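PDB 4RX1: putative rRNA methyltransferase, which probably transfers a methyl group from S-adenosylmethionine to a base of 16S ribosomal RNA. Local coordinates for residues M1-G6 and L81-S86; I29-G34 and H99-N104; L103-A108 and L138-V143; E134-L139 and T206-A211. All coordinates share one frame; numbering follows the deposited sequence.

Contact 1 of 4, residues M1-G6 and L81-S86; sequences MIVQLG and LFVVAS
Met1 starts its side chain extended, with CG anti to the backbone N (chi1 180°), which brings CG and SD to Val83, crossing it at about a right angle: CG meets Val83 CG1 at 3.7 Å, while SD lies against the other methyl, Val83 CG2. The bend at the thioether (chi3 74°) then sends Met1 CE to Leu81 CD2, 4.2 Å away. Gln4 also leaves its backbone N in the anti sense but folds at chi2 (70°), and its OE1 comes within 3.4 Å of Val84 CG1. That carbonyl oxygen is hydrogen-bonded by Ser9, and NE2 of the same amide donates to Gly6 O, so both ends of the amide fix its rotation. Val84 CG1 is touched a second time by Ile2 CG2, 3.7 Å away. On the other side of the strand, Val3 CG1 packs on Leu81 CD1, with Trp12 beside both residues. The backbones meet at one bridge, Val3 with Val83. Gln4 N gives a short bond to Phe82 O, 2.6 Å, and Val84 N a longer one to Ile2 O, 3.1 Å. Beyond this pair the strands diverge and water takes over: one molecule joins Ile2 N to Val84 O, another Gln4 O to Phe82 N. The phenyl group of Phe82 turns from the strand toward Val64 and Ser65 of helix 62-68. Strand 2-5 pairs with strand 8-11, and this N-terminal beta hairpin lies steeply across the edge strand 80-84 of the main sheet, an addition to the Rossmann-like core, as in NpmA-type rRNA methyltransferases.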
# COMPACT_ATOMS: atom_id res chain seq x y z
N MET A 1 14.37 -10.99 3.69
CA MET A 1 13.53 -10.25 2.75
C MET A 1 14.08 -10.41 1.32
O MET A 1 15.30 -10.34 1.10
CB MET A 1 13.50 -8.78 3.15
CG MET A 1 12.65 -7.88 2.24
SD MET A 1 12.48 -6.20 2.94
CE MET A 1 14.12 -5.52 2.63
N ILE A 2 13.18 -10.63 0.36
CA ILE A 2 13.55 -10.71 -1.05
C ILE A 2 13.41 -9.32 -1.72
O ILE A 2 12.33 -8.71 -1.70
CB ILE A 2 12.69 -11.80 -1.81
CG1 ILE A 2 12.79 -13.19 -1.13
CG2 ILE A 2 13.05 -11.86 -3.29
CD1 ILE A 2 14.20 -13.71 -0.94
N VAL A 3 14.51 -8.81 -2.29
CA VAL A 3 14.51 -7.53 -3.02
C VAL A 3 14.62 -7.73 -4.53
O VAL A 3 15.45 -8.51 -4.99
CB VAL A 3 15.68 -6.62 -2.58
CG1 VAL A 3 15.96 -5.55 -3.63
CG2 VAL A 3 15.40 -6.00 -1.23
N GLN A 4 13.79 -7.04 -5.31
CA GLN A 4 13.88 -7.20 -6.76
C GLN A 4 14.82 -6.17 -7.39
O GLN A 4 14.76 -4.97 -7.06
CB GLN A 4 12.50 -7.12 -7.41
CG GLN A 4 12.44 -7.70 -8.82
CD GLN A 4 12.57 -9.23 -8.86
OE1 GLN A 4 12.43 -9.90 -7.83
NE2 GLN A 4 12.85 -9.78 -10.05
N LEU A 5 15.70 -6.64 -8.26
CA LEU A 5 16.68 -5.79 -8.96
C LEU A 5 16.78 -6.24 -10.43
O LEU A 5 17.59 -7.11 -10.77
CB LEU A 5 18.04 -5.88 -8.27
CG LEU A 5 19.25 -5.19 -8.92
CD1 LEU A 5 18.86 -3.94 -9.68
CD2 LEU A 5 20.32 -4.83 -7.90
N GLY A 6 15.94 -5.66 -11.28
CA GLY A 6 15.81 -6.14 -12.65
C GLY A 6 15.28 -7.55 -12.62
O GLY A 6 14.28 -7.80 -11.95
N LEU A 81 12.93 1.21 -3.27
CA LEU A 81 13.22 -0.20 -3.04
C LEU A 81 12.05 -1.10 -3.41
O LEU A 81 10.90 -0.76 -3.12
CB LEU A 81 13.60 -0.39 -1.57
CG LEU A 81 14.08 -1.80 -1.26
CD1 LEU A 81 15.41 -2.03 -2.00
CD2 LEU A 81 14.21 -2.02 0.27
N PHE A 82 12.32 -2.26 -4.00
CA PHE A 82 11.23 -3.11 -4.45
C PHE A 82 11.36 -4.51 -3.90
O PHE A 82 12.40 -5.18 -4.06
CB PHE A 82 11.11 -3.09 -5.98
CG PHE A 82 10.82 -1.73 -6.50
CD1 PHE A 82 9.53 -1.26 -6.55
CD2 PHE A 82 11.87 -0.86 -6.85
CE1 PHE A 82 9.25 0.04 -7.01
CE2 PHE A 82 11.60 0.43 -7.29
CZ PHE A 82 10.29 0.88 -7.37
N VAL A 83 10.30 -4.94 -3.23
CA VAL A 83 10.33 -6.14 -2.43
C VAL A 83 9.25 -7.07 -2.91
O VAL A 83 8.10 -6.63 -3.13
CB VAL A 83 10.12 -5.75 -0.97
CG1 VAL A 83 9.92 -6.99 -0.10
CG2 VAL A 83 11.30 -4.92 -0.48
N VAL A 84 9.59 -8.35 -3.10
CA VAL A 84 8.58 -9.34 -3.47
C VAL A 84 7.99 -10.08 -2.26
O VAL A 84 8.71 -10.69 -1.49
CB VAL A 84 8.99 -10.26 -4.68
CG1 VAL A 84 10.41 -9.96 -5.14
CG2 VAL A 84 8.80 -11.72 -4.36
N ALA A 85 6.68 -9.95 -2.09
CA ALA A 85 5.93 -10.54 -0.97
C ALA A 85 4.44 -10.27 -1.16
O ALA A 85 4.06 -9.35 -1.89
CB ALA A 85 6.39 -9.95 0.36
N SER A 86 3.60 -11.08 -0.53
CA SER A 86 2.15 -10.83 -0.44
C SER A 86 1.75 -10.41 0.96
O SER A 86 2.45 -10.70 1.93
CB SER A 86 1.37 -12.08 -0.79
OG SER A 86 1.67 -13.09 0.15
O HOH W 1 10.20 -10.52 0.87
O HOH W 2 14.86 -2.68 -5.58

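Contact 2 of 4, residues I29-G34 and H99-N104; sequences IDVGTG and HTLTLN. With GOL (glycerol), chain E.
Asp30 and Thr102 grip each other across two neighbouring parallel strands of the Rossmann-like sheet, at the point where strand 26-31 runs into the glycine-rich loop that usually lies against the cofactor in methyltransferases of this fold. The tight part lies in the strands. Ile29 N bonds Thr100 O, Thr102 N bonds Ile29 O, and Val31 N bonds Thr102 O, all nearly straight and at 2.8 to 2.9 Å. Below this ladder Val31 CG2 rests on Leu101 CD2 at 4.0 Å and Val31 CB on Leu103 CD2, with Leu128 closing over Val31 and Leu101. On the opposite face Thr102 OG1 donates to Asp30 OD1 at 2.5 Å, coming from above the carboxylate plane, 43° out of it. The hydroxyl reaches there because it occupies the position between the backbone N and the carbonyl carbon (chi1 62°). The other oxygen, Asp30 OD2, takes the Thr33 hydroxyl on its anti side, so the carboxylate ties the strand to the loop that follows; Phe38 of helix 37-45 covers it.

Past Val31 the strands part and the contact becomes wet. One water joins Asp30 OD2 to Asn104 ND2, although this amide makes no direct hydrogen bond with the carboxylate. A second water accepts from Asn104 N at 2.7 Å and lies near Asp30 OD1 and Val31 O. Glycerol, probably from the crystallisation liquor, stands where family relatives would be expected to hold the cofactor: its O1 lies 2.7 Å from Gly32 O.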
# COMPACT_ATOMS: atom_id res chain seq x y z
N ILE A 29 5.62 2.81 2.42
CA ILE A 29 5.49 1.46 1.90
C ILE A 29 4.23 1.32 1.07
O ILE A 29 3.13 1.63 1.54
CB ILE A 29 5.53 0.42 3.03
CG1 ILE A 29 6.86 0.54 3.79
CG2 ILE A 29 5.36 -0.99 2.47
CD1 ILE A 29 6.93 -0.30 5.06
N ASP A 30 4.38 0.89 -0.18
CA ASP A 30 3.24 0.68 -1.06
C ASP A 30 2.98 -0.82 -1.25
O ASP A 30 3.78 -1.51 -1.90
CB ASP A 30 3.52 1.31 -2.42
CG ASP A 30 2.29 1.31 -3.32
OD1 ASP A 30 1.17 1.40 -2.77
OD2 ASP A 30 2.46 1.22 -4.56
N VAL A 31 1.87 -1.30 -0.68
CA VAL A 31 1.55 -2.73 -0.71
C VAL A 31 0.67 -3.09 -1.92
O VAL A 31 -0.40 -2.50 -2.10
CB VAL A 31 0.85 -3.19 0.60
CG1 VAL A 31 0.40 -4.66 0.52
CG2 VAL A 31 1.78 -2.99 1.80
N GLY A 32 1.12 -4.06 -2.73
CA GLY A 32 0.45 -4.42 -3.97
C GLY A 32 0.78 -3.36 -5.01
O GLY A 32 -0.12 -2.76 -5.62
N THR A 33 2.08 -3.12 -5.21
CA THR A 33 2.57 -1.97 -5.97
C THR A 33 2.53 -2.15 -7.50
O THR A 33 2.63 -1.16 -8.26
CB THR A 33 4.00 -1.57 -5.50
OG1 THR A 33 4.29 -0.22 -5.90
CG2 THR A 33 5.07 -2.53 -6.05
N GLY A 34 2.38 -3.38 -7.96
CA GLY A 34 2.26 -3.64 -9.39
C GLY A 34 3.56 -3.32 -10.13
O GLY A 34 4.63 -3.86 -9.76
N HIS A 99 5.85 5.35 7.96
CA HIS A 99 5.07 6.53 8.34
C HIS A 99 3.77 6.53 7.55
O HIS A 99 2.71 6.88 8.08
CB HIS A 99 5.82 7.84 8.00
CG HIS A 99 7.02 8.08 8.84
ND1 HIS A 99 8.23 7.46 8.63
CD2 HIS A 99 7.19 8.84 9.96
CE1 HIS A 99 9.10 7.85 9.55
NE2 HIS A 99 8.49 8.67 10.37
N THR A 100 3.87 6.15 6.28
CA THR A 100 2.74 6.11 5.37
C THR A 100 2.69 4.75 4.67
O THR A 100 3.70 4.30 4.09
CB THR A 100 2.83 7.23 4.30
OG1 THR A 100 2.99 8.49 4.96
CG2 THR A 100 1.57 7.28 3.42
N LEU A 101 1.54 4.09 4.75
CA LEU A 101 1.35 2.81 4.08
C LEU A 101 0.24 3.02 3.08
O LEU A 101 -0.88 3.36 3.46
CB LEU A 101 0.94 1.72 5.08
CG LEU A 101 0.94 0.28 4.53
CD1 LEU A 101 1.03 -0.70 5.68
CD2 LEU A 101 -0.25 -0.06 3.65
N THR A 102 0.54 2.78 1.80
CA THR A 102 -0.48 2.97 0.78
C THR A 102 -0.95 1.67 0.19
O THR A 102 -0.14 0.76 -0.06
CB THR A 102 0.00 3.88 -0.39
OG1 THR A 102 1.12 3.25 -1.05
CG2 THR A 102 0.38 5.26 0.11
N LEU A 103 -2.25 1.61 -0.06
CA LEU A 103 -2.83 0.57 -0.90
C LEU A 103 -3.61 1.26 -2.01
O LEU A 103 -4.65 1.87 -1.76
CB LEU A 103 -3.74 -0.35 -0.10
CG LEU A 103 -3.04 -0.98 1.11
CD1 LEU A 103 -3.70 -0.52 2.41
CD2 LEU A 103 -3.00 -2.49 1.00
N ASN A 104 -3.05 1.21 -3.21
CA ASN A 104 -3.62 1.85 -4.39
C ASN A 104 -4.33 0.82 -5.27
O ASN A 104 -3.68 -0.07 -5.82
CB ASN A 104 -2.52 2.55 -5.19
CG ASN A 104 -1.88 3.68 -4.42
OD1 ASN A 104 -2.56 4.45 -3.74
ND2 ASN A 104 -0.55 3.79 -4.51
C1 GOL E . -3.04 -3.33 -6.91
O1 GOL E . -2.70 -2.17 -6.14
C2 GOL E . -2.44 -4.65 -6.38
O2 GOL E . -3.09 -5.15 -5.22
C3 GOL E . -2.50 -5.72 -7.46
O3 GOL E . -1.45 -6.65 -7.28
O HOH W 3 0.68 1.66 -6.33
O HOH W 4 -0.90 -0.32 -3.93
O HOH W 5 -0.52 -0.39 -7.24

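Contact 3 of 4, residues L103-A108 and L138-V143; sequences LNFPWA and LLNQSV
Val143 points toward the 103-108 segment and fits both methyls round the Pro106 carbonyl. CG2, placed between its own backbone N and carbonyl carbon, lies 3.4 Å from Pro106 O and also reaches Trp107 CA and Ala108 N; CG1 turns to Phe105 O and to Phe105 CB, the latter at 4.0 Å. With an alanine here both methyls go, which is likely to open a gap beside Pro106 O and Ala108 N. The Phe105 ring is met at its edge, in plane, by Asn140 CB, 3.5 Å from CD1, with ring and amide planes 72° apart. Pro106 CG leans on Leu139 CD2 at 3.9 Å, while Pro106 CD comes within 3.4 Å of Leu138 O. Behind these side chains run two parallel strands of the methyltransferase sheet, 98-104 and 133-140, whose last rungs are Leu138 N to Leu103 O, 2.9 Å, and Phe105 N to Leu138 O, a more bent bond of 137°. The Asn-Phe-Pro-Trp sequence leaves the strand here, in the place that motif IV holds in many related enzymes. Phe105 takes a left-handed backbone conformation, and the chains separate; a water bridges them, giving to Pro106 O and taking from Asn140 N. Farther out, Asn140 OD1 accepts from Ser142 N at 2.7 Å, an Asx turn within the type I turn Asn140 to Val143 that brings Val143 back over the strand end. Trp107 is the N-cap residue of helix 108-115, and its indole meets the Phe144 ring edge to face.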
# COMPACT_ATOMS: atom_id res chain seq x y z
N LEU A 103 -2.25 1.61 -0.06
CA LEU A 103 -2.83 0.57 -0.90
C LEU A 103 -3.61 1.26 -2.01
O LEU A 103 -4.65 1.87 -1.76
CB LEU A 103 -3.74 -0.35 -0.10
CG LEU A 103 -3.04 -0.98 1.11
CD1 LEU A 103 -3.70 -0.52 2.41
CD2 LEU A 103 -3.00 -2.49 1.00
N ASN A 104 -3.05 1.21 -3.21
CA ASN A 104 -3.62 1.85 -4.39
C ASN A 104 -4.33 0.82 -5.27
O ASN A 104 -3.68 -0.07 -5.82
CB ASN A 104 -2.52 2.55 -5.19
CG ASN A 104 -1.88 3.68 -4.42
OD1 ASN A 104 -2.56 4.45 -3.74
ND2 ASN A 104 -0.55 3.79 -4.51
N PHE A 105 -5.65 0.94 -5.38
CA PHE A 105 -6.46 0.02 -6.19
C PHE A 105 -6.15 -1.46 -5.93
O PHE A 105 -5.79 -2.21 -6.84
CB PHE A 105 -6.32 0.37 -7.69
CG PHE A 105 -6.73 1.79 -8.01
CD1 PHE A 105 -8.05 2.18 -7.88
CD2 PHE A 105 -5.79 2.73 -8.40
CE1 PHE A 105 -8.44 3.51 -8.16
CE2 PHE A 105 -6.18 4.05 -8.68
CZ PHE A 105 -7.50 4.43 -8.56
N PRO A 106 -6.29 -1.90 -4.68
CA PRO A 106 -6.00 -3.32 -4.44
C PRO A 106 -7.00 -4.21 -5.18
O PRO A 106 -8.16 -3.80 -5.35
CB PRO A 106 -6.23 -3.47 -2.94
CG PRO A 106 -7.22 -2.37 -2.61
CD PRO A 106 -6.82 -1.22 -3.49
N TRP A 107 -6.57 -5.38 -5.63
CA TRP A 107 -7.50 -6.36 -6.21
C TRP A 107 -8.60 -6.79 -5.21
O TRP A 107 -8.54 -6.49 -4.01
CB TRP A 107 -6.70 -7.55 -6.73
CG TRP A 107 -5.87 -7.21 -7.93
CD1 TRP A 107 -5.85 -6.01 -8.62
CD2 TRP A 107 -4.93 -8.05 -8.59
NE1 TRP A 107 -4.96 -6.07 -9.66
CE2 TRP A 107 -4.37 -7.32 -9.67
CE3 TRP A 107 -4.49 -9.37 -8.37
CZ2 TRP A 107 -3.42 -7.85 -10.53
CZ3 TRP A 107 -3.54 -9.91 -9.23
CH2 TRP A 107 -3.01 -9.15 -10.30
N ALA A 108 -9.62 -7.47 -5.72
CA ALA A 108 -10.81 -7.77 -4.93
C ALA A 108 -10.55 -8.44 -3.57
O ALA A 108 -11.17 -8.08 -2.57
CB ALA A 108 -11.82 -8.59 -5.75
N LEU A 138 -6.91 3.62 -1.56
CA LEU A 138 -7.71 4.10 -2.69
C LEU A 138 -8.52 2.91 -3.19
O LEU A 138 -7.97 1.96 -3.73
CB LEU A 138 -6.82 4.64 -3.80
CG LEU A 138 -6.34 6.08 -3.66
CD1 LEU A 138 -5.52 6.52 -4.89
CD2 LEU A 138 -7.53 7.01 -3.45
N LEU A 139 -9.83 2.97 -2.98
CA LEU A 139 -10.65 1.79 -3.16
C LEU A 139 -11.54 1.93 -4.39
O LEU A 139 -12.28 2.91 -4.51
CB LEU A 139 -11.50 1.59 -1.92
CG LEU A 139 -10.65 1.33 -0.68
CD1 LEU A 139 -11.53 0.97 0.49
CD2 LEU A 139 -9.59 0.25 -0.92
N ASN A 140 -11.48 0.95 -5.28
CA ASN A 140 -12.30 0.96 -6.50
C ASN A 140 -12.73 -0.44 -6.92
O ASN A 140 -11.91 -1.36 -6.97
CB ASN A 140 -11.53 1.63 -7.63
CG ASN A 140 -12.36 1.74 -8.90
OD1 ASN A 140 -12.56 0.75 -9.61
ND2 ASN A 140 -12.83 2.94 -9.20
N GLN A 141 -14.00 -0.58 -7.27
CA GLN A 141 -14.58 -1.91 -7.50
C GLN A 141 -14.43 -2.40 -8.93
O GLN A 141 -14.80 -3.54 -9.25
CB GLN A 141 -16.04 -1.94 -7.06
CG GLN A 141 -16.23 -1.82 -5.56
CD GLN A 141 -17.60 -2.25 -5.08
OE1 GLN A 141 -18.38 -2.83 -5.83
NE2 GLN A 141 -17.89 -1.96 -3.84
N SER A 142 -13.86 -1.56 -9.79
CA SER A 142 -13.57 -1.99 -11.15
C SER A 142 -12.21 -2.72 -11.25
O SER A 142 -11.79 -3.08 -12.35
CB SER A 142 -13.60 -0.81 -12.12
OG SER A 142 -12.50 0.06 -11.88
N VAL A 143 -11.53 -2.97 -10.13
CA VAL A 143 -10.25 -3.68 -10.18
C VAL A 143 -10.41 -5.12 -10.62
O VAL A 143 -11.53 -5.64 -10.63
CB VAL A 143 -9.54 -3.71 -8.80
CG1 VAL A 143 -9.13 -2.33 -8.36
CG2 VAL A 143 -10.45 -4.37 -7.75
O HOH W 6 -9.44 -1.30 -5.36

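Contact 4 of 4, residues E134-L139 and T206-A211; sequences ELIALL and TRLLTA
Leu208 CD1 is a bump on one face: it fits over the Ala137 carbonyl, 3.3 Å from its O, with Ile136 CG2 on one flank at 3.7 Å and Leu138 CD2 on the other. Farther along that face Glu134 stretches its chain until OE2 lies near Thr210 CB; the carboxylate is salt-bridged to Arg179, and the Thr210 hydroxyl is bonded to Thr180 N. On the other face Leu209 is paired with the small Ala137, the two CB atoms 4.2 Å apart and the Leu209 branches leading away from it. Leu139 CD1 touches the same Leu209 CB. Arg207 then folds back over Leu139: with chi1 at 53° and a bend at chi2, its CG packs 3.7 Å from Leu139 CB, and the guanidinium lies flat above that carbon, which sits 4.0 Å from the plane, over its centre. A serine in place of Arg207 would probably strip this cover from Leu139 CB and open a gap on that side of Leu139. Beneath the side chains the strands run antiparallel, and three hydrogen-bonded pairs, Leu135-Ala211, Ala137-Leu209 and Leu139-Arg207, supply six backbone bonds. Across this pair the sheet direction reverses, as in the class I methyltransferase fold; the chemistry implies a join held by backbone bonds and hydrocarbon, with charge confined to its two ends.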
# COMPACT_ATOMS: atom_id res chain seq x y z
N GLU A 134 0.35 6.38 9.08
CA GLU A 134 -0.94 6.43 8.39
C GLU A 134 -1.13 5.30 7.35
O GLU A 134 -0.22 4.99 6.59
CB GLU A 134 -1.07 7.80 7.71
CG GLU A 134 -2.45 8.18 7.18
CD GLU A 134 -2.49 9.61 6.59
OE1 GLU A 134 -1.41 10.21 6.34
OE2 GLU A 134 -3.61 10.15 6.42
N LEU A 135 -2.31 4.68 7.35
CA LEU A 135 -2.73 3.79 6.28
C LEU A 135 -3.63 4.59 5.36
O LEU A 135 -4.62 5.17 5.82
CB LEU A 135 -3.52 2.59 6.83
CG LEU A 135 -3.92 1.41 5.92
CD1 LEU A 135 -4.42 0.23 6.75
CD2 LEU A 135 -5.01 1.79 4.93
N ILE A 136 -3.32 4.58 4.07
CA ILE A 136 -4.08 5.30 3.05
C ILE A 136 -4.50 4.35 1.92
O ILE A 136 -3.65 3.77 1.24
CB ILE A 136 -3.25 6.46 2.46
CG1 ILE A 136 -2.78 7.38 3.59
CG2 ILE A 136 -4.05 7.29 1.44
CD1 ILE A 136 -2.02 8.60 3.10
N ALA A 137 -5.80 4.20 1.71
CA ALA A 137 -6.30 3.25 0.72
C ALA A 137 -7.16 3.94 -0.30
O ALA A 137 -8.00 4.79 0.06
CB ALA A 137 -7.09 2.11 1.39
N LEU A 138 -6.91 3.62 -1.56
CA LEU A 138 -7.71 4.10 -2.69
C LEU A 138 -8.52 2.91 -3.19
O LEU A 138 -7.97 1.96 -3.73
CB LEU A 138 -6.82 4.64 -3.80
CG LEU A 138 -6.34 6.08 -3.66
CD1 LEU A 138 -5.52 6.52 -4.89
CD2 LEU A 138 -7.53 7.01 -3.45
N LEU A 139 -9.83 2.97 -2.98
CA LEU A 139 -10.65 1.79 -3.16
C LEU A 139 -11.54 1.93 -4.39
O LEU A 139 -12.28 2.91 -4.51
CB LEU A 139 -11.50 1.59 -1.92
CG LEU A 139 -10.65 1.33 -0.68
CD1 LEU A 139 -11.53 0.97 0.49
CD2 LEU A 139 -9.59 0.25 -0.92
N THR A 206 -14.34 5.99 -6.80
CA THR A 206 -13.34 5.47 -5.89
C THR A 206 -13.43 6.21 -4.57
O THR A 206 -13.72 7.40 -4.51
CB THR A 206 -11.93 5.53 -6.46
OG1 THR A 206 -11.22 6.64 -5.91
CG2 THR A 206 -12.00 5.64 -7.92
N ARG A 207 -13.24 5.48 -3.49
CA ARG A 207 -13.29 6.08 -2.18
C ARG A 207 -11.91 6.03 -1.56
O ARG A 207 -11.07 5.18 -1.89
CB ARG A 207 -14.35 5.43 -1.30
CG ARG A 207 -14.23 3.93 -1.20
CD ARG A 207 -15.60 3.26 -1.26
NE ARG A 207 -15.52 1.79 -1.22
CZ ARG A 207 -15.44 1.04 -2.31
NH1 ARG A 207 -15.43 1.59 -3.51
NH2 ARG A 207 -15.39 -0.21 -2.21
N LEU A 208 -11.68 6.99 -0.68
CA LEU A 208 -10.45 7.10 0.05
C LEU A 208 -10.70 6.69 1.49
O LEU A 208 -11.70 7.09 2.08
CB LEU A 208 -9.95 8.54 0.00
CG LEU A 208 -8.68 8.88 0.77
CD1 LEU A 208 -7.51 8.05 0.29
CD2 LEU A 208 -8.39 10.35 0.61
N LEU A 209 -9.83 5.84 2.01
CA LEU A 209 -9.93 5.42 3.40
C LEU A 209 -8.60 5.66 4.08
O LEU A 209 -7.55 5.19 3.60
CB LEU A 209 -10.31 3.93 3.47
CG LEU A 209 -10.64 3.38 4.86
CD1 LEU A 209 -11.82 4.15 5.43
CD2 LEU A 209 -10.99 1.88 4.79
N THR A 210 -8.61 6.42 5.18
CA THR A 210 -7.35 6.62 5.91
C THR A 210 -7.51 6.22 7.36
O THR A 210 -8.56 6.42 7.96
CB THR A 210 -6.87 8.05 5.87
OG1 THR A 210 -7.77 8.86 6.64
CG2 THR A 210 -6.79 8.53 4.43
N ALA A 211 -6.46 5.67 7.94
CA ALA A 211 -6.54 5.30 9.33
C ALA A 211 -5.19 5.51 9.96
O ALA A 211 -4.15 5.32 9.32
CB ALA A 211 -7.01 3.85 9.49

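Contacts 2, 3 and 4 step across one sheet, through strands 26-31, 98-104, 133-140 and 206-213; contact 1 joins its edge strand 80-84 to the N-terminal hairpin. Contacts 1, 2 and 4 are buried, contact 2 near the centre of the chain and contact 1 far from it, on the other side from contact 4; contact 3 is only partly buried. Contacts 2 and 3 share Leu103 and Asn104, contacts 3 and 4 Leu138 and Leu139. Chemistry follows place: a full antiparallel ladder in contact 4, parallel rungs giving way to water at the strand ends in contacts 2 and 3, and a single bridge flanked by waters in contact 1. A buried carboxylate crosses the interface only in contact 2.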